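Glutathione S-transferase (Bombyx mori, PDB 4E8H) probably conjugates glutathione to electrophilic compounds as a homodimeric glutathione transferase, and binds glutathione in its thioredoxin-like N-terminal domain. Local coordinates at residues M158-T170 against W188-Y201. Residues are numbered along the deposited sequence; the frame is centred on the assembly and turned at random.
Sequences MTVADITIVVTIT and WFERTKKMLEPYGY
The capping box that starts helix 160-174 of the all-helical C-terminal domain meets helix 183-196 where the D162 carboxylate takes the indole N-H of W188. T159, at the N-cap, accepts A161 N on OG1 in a weak bond. D162 OD2 receives T159 N at 2.8 Å through its anti lone pair, and D162 OD1 receives W188 NE1 at 2.9 Å. That second bond is nearly straight (169°) and close to the indole plane; V153 N also donates to OD1, so three N-H groups hold the buried carboxylate and should restrict its rotation. A chi1 of 164° swings the W188 indole away from its own backbone N and across the other helix, a knob among D162, I165, V166 and I169, with I169 CG1 touching the ring edge at CZ3.

V166 is the reciprocal knob, among W188, F189, T192 and L196. Its CG2 lies in the F189 ring plane, 3.7 Å from CD1, while CG1 meets L196 CD1 tip to tip. I169 CG2 sits over one F189 face, 3.9 Å from the centroid, a CH-pi contact. At one end of the interface, the M158 and M195 side chains slide past each other, M158 SD 3.8 Å from M195 CB, and M158 CE rests on L196 CD2. At the other, Y201 OH donates to T170 OG1 (2.8 Å), which is also hydrogen-bonded to D205, tying in helix 201-213.

The short segment axes cross at -112°, 10.9 Å apart. The T159-D162 capping box, with M158 CE 4.2 Å from I163 CD1 as a hydrophobic staple across it, matches the helix start known from glutathione transferase C-terminal domains.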
loop_
_atom_site.group_PDB
_atom_site.type_symbol
_atom_site.label_atom_id
_atom_site.label_comp_id
_atom_site.label_asym_id
_atom_site.label_seq_id
_atom_site.Cartn_x
_atom_site.Cartn_y
_atom_site.Cartn_z
ATOM N N MET B 158 16.709 -4.944 -10.014
ATOM C CA MET B 158 16.182 -5.030 -8.649
ATOM C C MET B 158 15.652 -3.668 -8.192
ATOM O O MET B 158 16.256 -2.630 -8.479
ATOM C CB MET B 158 17.256 -5.542 -7.680
ATOM C CG MET B 158 16.728 -5.924 -6.295
ATOM S SD MET B 158 18.009 -6.390 -5.110
ATOM C CE MET B 158 18.735 -4.794 -4.728
ATOM N N THR B 159 14.513 -3.679 -7.501
ATOM C CA THR B 159 13.891 -2.455 -6.991
ATOM C C THR B 159 13.517 -2.608 -5.514
ATOM O O THR B 159 13.708 -3.680 -4.931
ATOM C CB THR B 159 12.637 -2.054 -7.817
ATOM O OG1 THR B 159 11.650 -3.091 -7.743
ATOM C CG2 THR B 159 13.001 -1.797 -9.278
ATOM N N VAL B 160 12.994 -1.539 -4.913
ATOM C CA VAL B 160 12.496 -1.596 -3.533
ATOM C C VAL B 160 11.412 -2.666 -3.368
ATOM O O VAL B 160 11.255 -3.235 -2.285
ATOM C CB VAL B 160 11.980 -0.220 -3.019
ATOM C CG1 VAL B 160 13.136 0.757 -2.847
ATOM C CG2 VAL B 160 10.907 0.360 -3.947
ATOM N N ALA B 161 10.683 -2.939 -4.451
ATOM C CA ALA B 161 9.653 -3.973 -4.458
ATOM C C ALA B 161 10.226 -5.366 -4.179
ATOM O O ALA B 161 9.653 -6.116 -3.388
ATOM C CB ALA B 161 8.875 -3.949 -5.765
ATOM N N ASP B 162 11.355 -5.700 -4.810
ATOM C CA ASP B 162 12.063 -6.961 -4.533
ATOM C C ASP B 162 12.520 -7.053 -3.081
ATOM O O ASP B 162 12.435 -8.118 -2.469
ATOM C CB ASP B 162 13.289 -7.120 -5.434
ATOM C CG ASP B 162 12.938 -7.135 -6.900
ATOM O OD1 ASP B 162 12.501 -8.191 -7.402
ATOM O OD2 ASP B 162 13.108 -6.087 -7.554
ATOM N N ILE B 163 13.008 -5.937 -2.545
ATOM C CA ILE B 163 13.552 -5.895 -1.188
ATOM C C ILE B 163 12.482 -6.180 -0.121
ATOM O O ILE B 163 12.724 -6.969 0.794
ATOM C CB ILE B 163 14.329 -4.568 -0.907
ATOM C CG1 ILE B 163 15.492 -4.409 -1.901
ATOM C CG2 ILE B 163 14.833 -4.522 0.541
ATOM C CD1 ILE B 163 16.309 -3.120 -1.743
ATOM N N THR B 164 11.303 -5.569 -0.240
ATOM C CA THR B 164 10.237 -5.807 0.746
ATOM C C THR B 164 9.569 -7.182 0.599
ATOM O O THR B 164 9.252 -7.832 1.599
ATOM C CB THR B 164 9.181 -4.662 0.797
ATOM O OG1 THR B 164 8.156 -4.994 1.743
ATOM C CG2 THR B 164 8.554 -4.411 -0.571
ATOM N N ILE B 165 9.378 -7.617 -0.646
ATOM C CA ILE B 165 8.808 -8.933 -0.936
ATOM C C ILE B 165 9.730 -10.060 -0.436
ATOM O O ILE B 165 9.251 -11.045 0.134
ATOM C CB ILE B 165 8.444 -9.080 -2.448
ATOM C CG1 ILE B 165 7.207 -8.228 -2.772
ATOM C CG2 ILE B 165 8.202 -10.545 -2.823
ATOM C CD1 ILE B 165 6.941 -8.009 -4.261
ATOM N N VAL B 166 11.042 -9.892 -0.618
ATOM C CA VAL B 166 12.019 -10.914 -0.213
ATOM C C VAL B 166 12.020 -11.197 1.300
ATOM O O VAL B 166 12.346 -12.309 1.719
ATOM C CB VAL B 166 13.460 -10.620 -0.753
ATOM C CG1 VAL B 166 14.260 -9.738 0.201
ATOM C CG2 VAL B 166 14.209 -11.920 -1.033
ATOM N N VAL B 167 11.642 -10.202 2.105
ATOM C CA VAL B 167 11.518 -10.390 3.552
ATOM C C VAL B 167 10.513 -11.508 3.862
ATOM O O VAL B 167 10.782 -12.383 4.690
ATOM C CB VAL B 167 11.121 -9.075 4.281
ATOM C CG1 VAL B 167 10.832 -9.336 5.755
ATOM C CG2 VAL B 167 12.223 -8.030 4.143
ATOM N N THR B 168 9.375 -11.476 3.172
ATOM C CA THR B 168 8.311 -12.462 3.346
ATOM C C THR B 168 8.749 -13.855 2.903
ATOM O O THR B 168 8.447 -14.854 3.565
ATOM C CB THR B 168 7.032 -12.019 2.597
ATOM O OG1 THR B 168 6.485 -10.871 3.253
ATOM C CG2 THR B 168 5.977 -13.123 2.575
ATOM N N ILE B 169 9.466 -13.911 1.786
ATOM C CA ILE B 169 9.969 -15.171 1.257
ATOM C C ILE B 169 11.054 -15.725 2.182
ATOM O O ILE B 169 11.110 -16.936 2.417
ATOM C CB ILE B 169 10.450 -15.024 -0.216
ATOM C CG1 ILE B 169 9.317 -14.479 -1.107
ATOM C CG2 ILE B 169 10.979 -16.349 -0.766
ATOM C CD1 ILE B 169 8.002 -15.277 -1.067
ATOM N N THR B 170 11.887 -14.839 2.730
ATOM C CA THR B 170 12.868 -15.231 3.743
ATOM C C THR B 170 12.178 -15.826 4.976
ATOM O O THR B 170 12.607 -16.867 5.482
ATOM C CB THR B 170 13.788 -14.054 4.152
ATOM O OG1 THR B 170 14.477 -13.558 2.996
ATOM C CG2 THR B 170 14.826 -14.498 5.187
ATOM N N TRP B 188 14.295 -16.489 -8.649
ATOM C CA TRP B 188 14.294 -15.090 -8.228
ATOM C C TRP B 188 14.851 -14.928 -6.818
ATOM O O TRP B 188 15.572 -13.970 -6.543
ATOM C CB TRP B 188 12.880 -14.505 -8.305
ATOM C CG TRP B 188 12.702 -13.217 -7.544
ATOM C CD1 TRP B 188 12.902 -11.953 -8.015
ATOM C CD2 TRP B 188 12.285 -13.074 -6.178
ATOM N NE1 TRP B 188 12.637 -11.030 -7.032
ATOM C CE2 TRP B 188 12.256 -11.691 -5.893
ATOM C CE3 TRP B 188 11.932 -13.981 -5.167
ATOM C CZ2 TRP B 188 11.891 -11.190 -4.640
ATOM C CZ3 TRP B 188 11.571 -13.482 -3.918
ATOM C CH2 TRP B 188 11.552 -12.097 -3.668
ATOM N N PHE B 189 14.509 -15.859 -5.930
ATOM C CA PHE B 189 14.951 -15.793 -4.536
ATOM C C PHE B 189 16.467 -15.972 -4.423
ATOM O O PHE B 189 17.125 -15.242 -3.677
ATOM C CB PHE B 189 14.177 -16.808 -3.675
ATOM C CG PHE B 189 14.532 -16.788 -2.205
ATOM C CD1 PHE B 189 14.521 -15.602 -1.470
ATOM C CD2 PHE B 189 14.839 -17.977 -1.547
ATOM C CE1 PHE B 189 14.839 -15.601 -0.106
ATOM C CE2 PHE B 189 15.154 -17.988 -0.186
ATOM C CZ PHE B 189 15.156 -16.799 0.536
ATOM N N GLU B 190 17.017 -16.920 -5.180
ATOM C CA GLU B 190 18.466 -17.140 -5.202
ATOM C C GLU B 190 19.179 -15.927 -5.791
ATOM O O GLU B 190 20.221 -15.505 -5.288
ATOM C CB GLU B 190 18.824 -18.412 -5.981
ATOM C CG GLU B 190 18.282 -19.711 -5.371
ATOM C CD GLU B 190 18.719 -19.932 -3.927
ATOM O OE1 GLU B 190 19.921 -19.756 -3.629
ATOM O OE2 GLU B 190 17.859 -20.292 -3.093
ATOM N N ARG B 191 18.589 -15.363 -6.843
ATOM C CA ARG B 191 19.099 -14.168 -7.510
ATOM C C ARG B 191 19.158 -12.952 -6.578
ATOM O O ARG B 191 20.171 -12.254 -6.527
ATOM C CB ARG B 191 18.223 -13.859 -8.729
ATOM C CG ARG B 191 18.764 -12.794 -9.673
ATOM C CD ARG B 191 17.856 -12.616 -10.892
ATOM N NE ARG B 191 17.699 -13.854 -11.659
ATOM C CZ ARG B 191 16.555 -14.518 -11.810
ATOM N NH1 ARG B 191 15.431 -14.073 -11.260
ATOM N NH2 ARG B 191 16.531 -15.634 -12.526
ATOM N N THR B 192 18.071 -12.714 -5.843
ATOM C CA THR B 192 17.927 -11.521 -5.003
ATOM C C THR B 192 18.793 -11.602 -3.740
ATOM O O THR B 192 19.375 -10.598 -3.319
ATOM C CB THR B 192 16.438 -11.250 -4.668
ATOM O OG1 THR B 192 15.686 -11.169 -5.886
ATOM C CG2 THR B 192 16.262 -9.950 -3.886
ATOM N N LYS B 193 18.881 -12.797 -3.154
ATOM C CA LYS B 193 19.823 -13.060 -2.063
ATOM C C LYS B 193 21.247 -12.672 -2.463
ATOM O O LYS B 193 21.914 -11.930 -1.740
ATOM C CB LYS B 193 19.780 -14.529 -1.634
ATOM C CG LYS B 193 18.602 -14.891 -0.739
ATOM C CD LYS B 193 18.744 -16.291 -0.149
ATOM C CE LYS B 193 18.441 -17.373 -1.182
ATOM N NZ LYS B 193 18.591 -18.746 -0.617
ATOM N N LYS B 194 21.693 -13.159 -3.622
ATOM C CA LYS B 194 23.026 -12.845 -4.145
ATOM C C LYS B 194 23.231 -11.341 -4.325
ATOM O O LYS B 194 24.312 -10.818 -4.039
ATOM C CB LYS B 194 23.287 -13.578 -5.464
ATOM C CG LYS B 194 23.507 -15.077 -5.312
ATOM C CD LYS B 194 23.848 -15.725 -6.646
ATOM C CE LYS B 194 24.124 -17.216 -6.493
ATOM N NZ LYS B 194 22.884 -18.005 -6.233
ATOM N N MET B 195 22.188 -10.657 -4.793
ATOM C CA MET B 195 22.207 -9.204 -4.936
ATOM C C MET B 195 22.356 -8.492 -3.592
ATOM O O MET B 195 22.998 -7.443 -3.508
ATOM C CB MET B 195 20.933 -8.716 -5.634
ATOM C CG MET B 195 20.850 -9.060 -7.115
ATOM S SD MET B 195 22.139 -8.272 -8.101
ATOM C CE MET B 195 21.587 -6.567 -8.103
ATOM N N LEU B 196 21.768 -9.070 -2.548
ATOM C CA LEU B 196 21.682 -8.409 -1.246
ATOM C C LEU B 196 22.745 -8.829 -0.230
ATOM O O LEU B 196 22.859 -8.209 0.831
ATOM C CB LEU B 196 20.279 -8.582 -0.649
ATOM C CG LEU B 196 19.128 -7.847 -1.344
ATOM C CD1 LEU B 196 17.789 -8.303 -0.785
ATOM C CD2 LEU B 196 19.274 -6.330 -1.230
ATOM N N GLU B 197 23.522 -9.864 -0.545
ATOM C CA GLU B 197 24.575 -10.331 0.369
ATOM C C GLU B 197 25.676 -9.301 0.666
ATOM O O GLU B 197 26.189 -9.271 1.786
ATOM C CB GLU B 197 25.189 -11.666 -0.080
ATOM C CG GLU B 197 24.276 -12.887 0.084
ATOM C CD GLU B 197 23.891 -13.209 1.529
ATOM O OE1 GLU B 197 24.306 -12.495 2.472
ATOM O OE2 GLU B 197 23.155 -14.198 1.719
ATOM N N PRO B 198 26.046 -8.455 -0.322
ATOM C CA PRO B 198 26.981 -7.389 0.047
ATOM C C PRO B 198 26.299 -6.259 0.828
ATOM O O PRO B 198 26.964 -5.301 1.229
ATOM C CB PRO B 198 27.487 -6.869 -1.309
ATOM C CG PRO B 198 26.988 -7.840 -2.341
ATOM C CD PRO B 198 25.756 -8.441 -1.768
ATOM N N TYR B 199 24.991 -6.382 1.048
ATOM C CA TYR B 199 24.216 -5.335 1.712
ATOM C C TYR B 199 23.493 -5.814 2.975
ATOM O O TYR B 199 22.409 -5.327 3.308
ATOM C CB TYR B 199 23.239 -4.697 0.719
ATOM C CG TYR B 199 23.920 -4.076 -0.483
ATOM C CD1 TYR B 199 24.687 -2.917 -0.351
ATOM C CD2 TYR B 199 23.804 -4.648 -1.750
ATOM C CE1 TYR B 199 25.316 -2.340 -1.446
ATOM C CE2 TYR B 199 24.432 -4.078 -2.856
ATOM C CZ TYR B 199 25.185 -2.924 -2.694
ATOM O OH TYR B 199 25.808 -2.352 -3.780
ATOM N N GLY B 200 24.102 -6.769 3.675
ATOM C CA GLY B 200 23.619 -7.204 4.981
ATOM C C GLY B 200 22.437 -8.156 4.979
ATOM O O GLY B 200 21.670 -8.192 5.946
ATOM N N TYR B 201 22.295 -8.939 3.912
ATOM C CA TYR B 201 21.184 -9.883 3.824
ATOM C C TYR B 201 21.140 -10.852 5.017
ATOM O O TYR B 201 20.072 -11.076 5.590
ATOM C CB TYR B 201 21.176 -10.646 2.493
ATOM C CG TYR B 201 20.064 -11.664 2.436
ATOM C CD1 TYR B 201 20.321 -13.011 2.665
ATOM C CD2 TYR B 201 18.745 -11.274 2.199
ATOM C CE1 TYR B 201 19.307 -13.948 2.638
ATOM C CE2 TYR B 201 17.718 -12.207 2.173
ATOM C CZ TYR B 201 18.007 -13.542 2.396
ATOM O OH TYR B 201 17.001 -14.480 2.370
#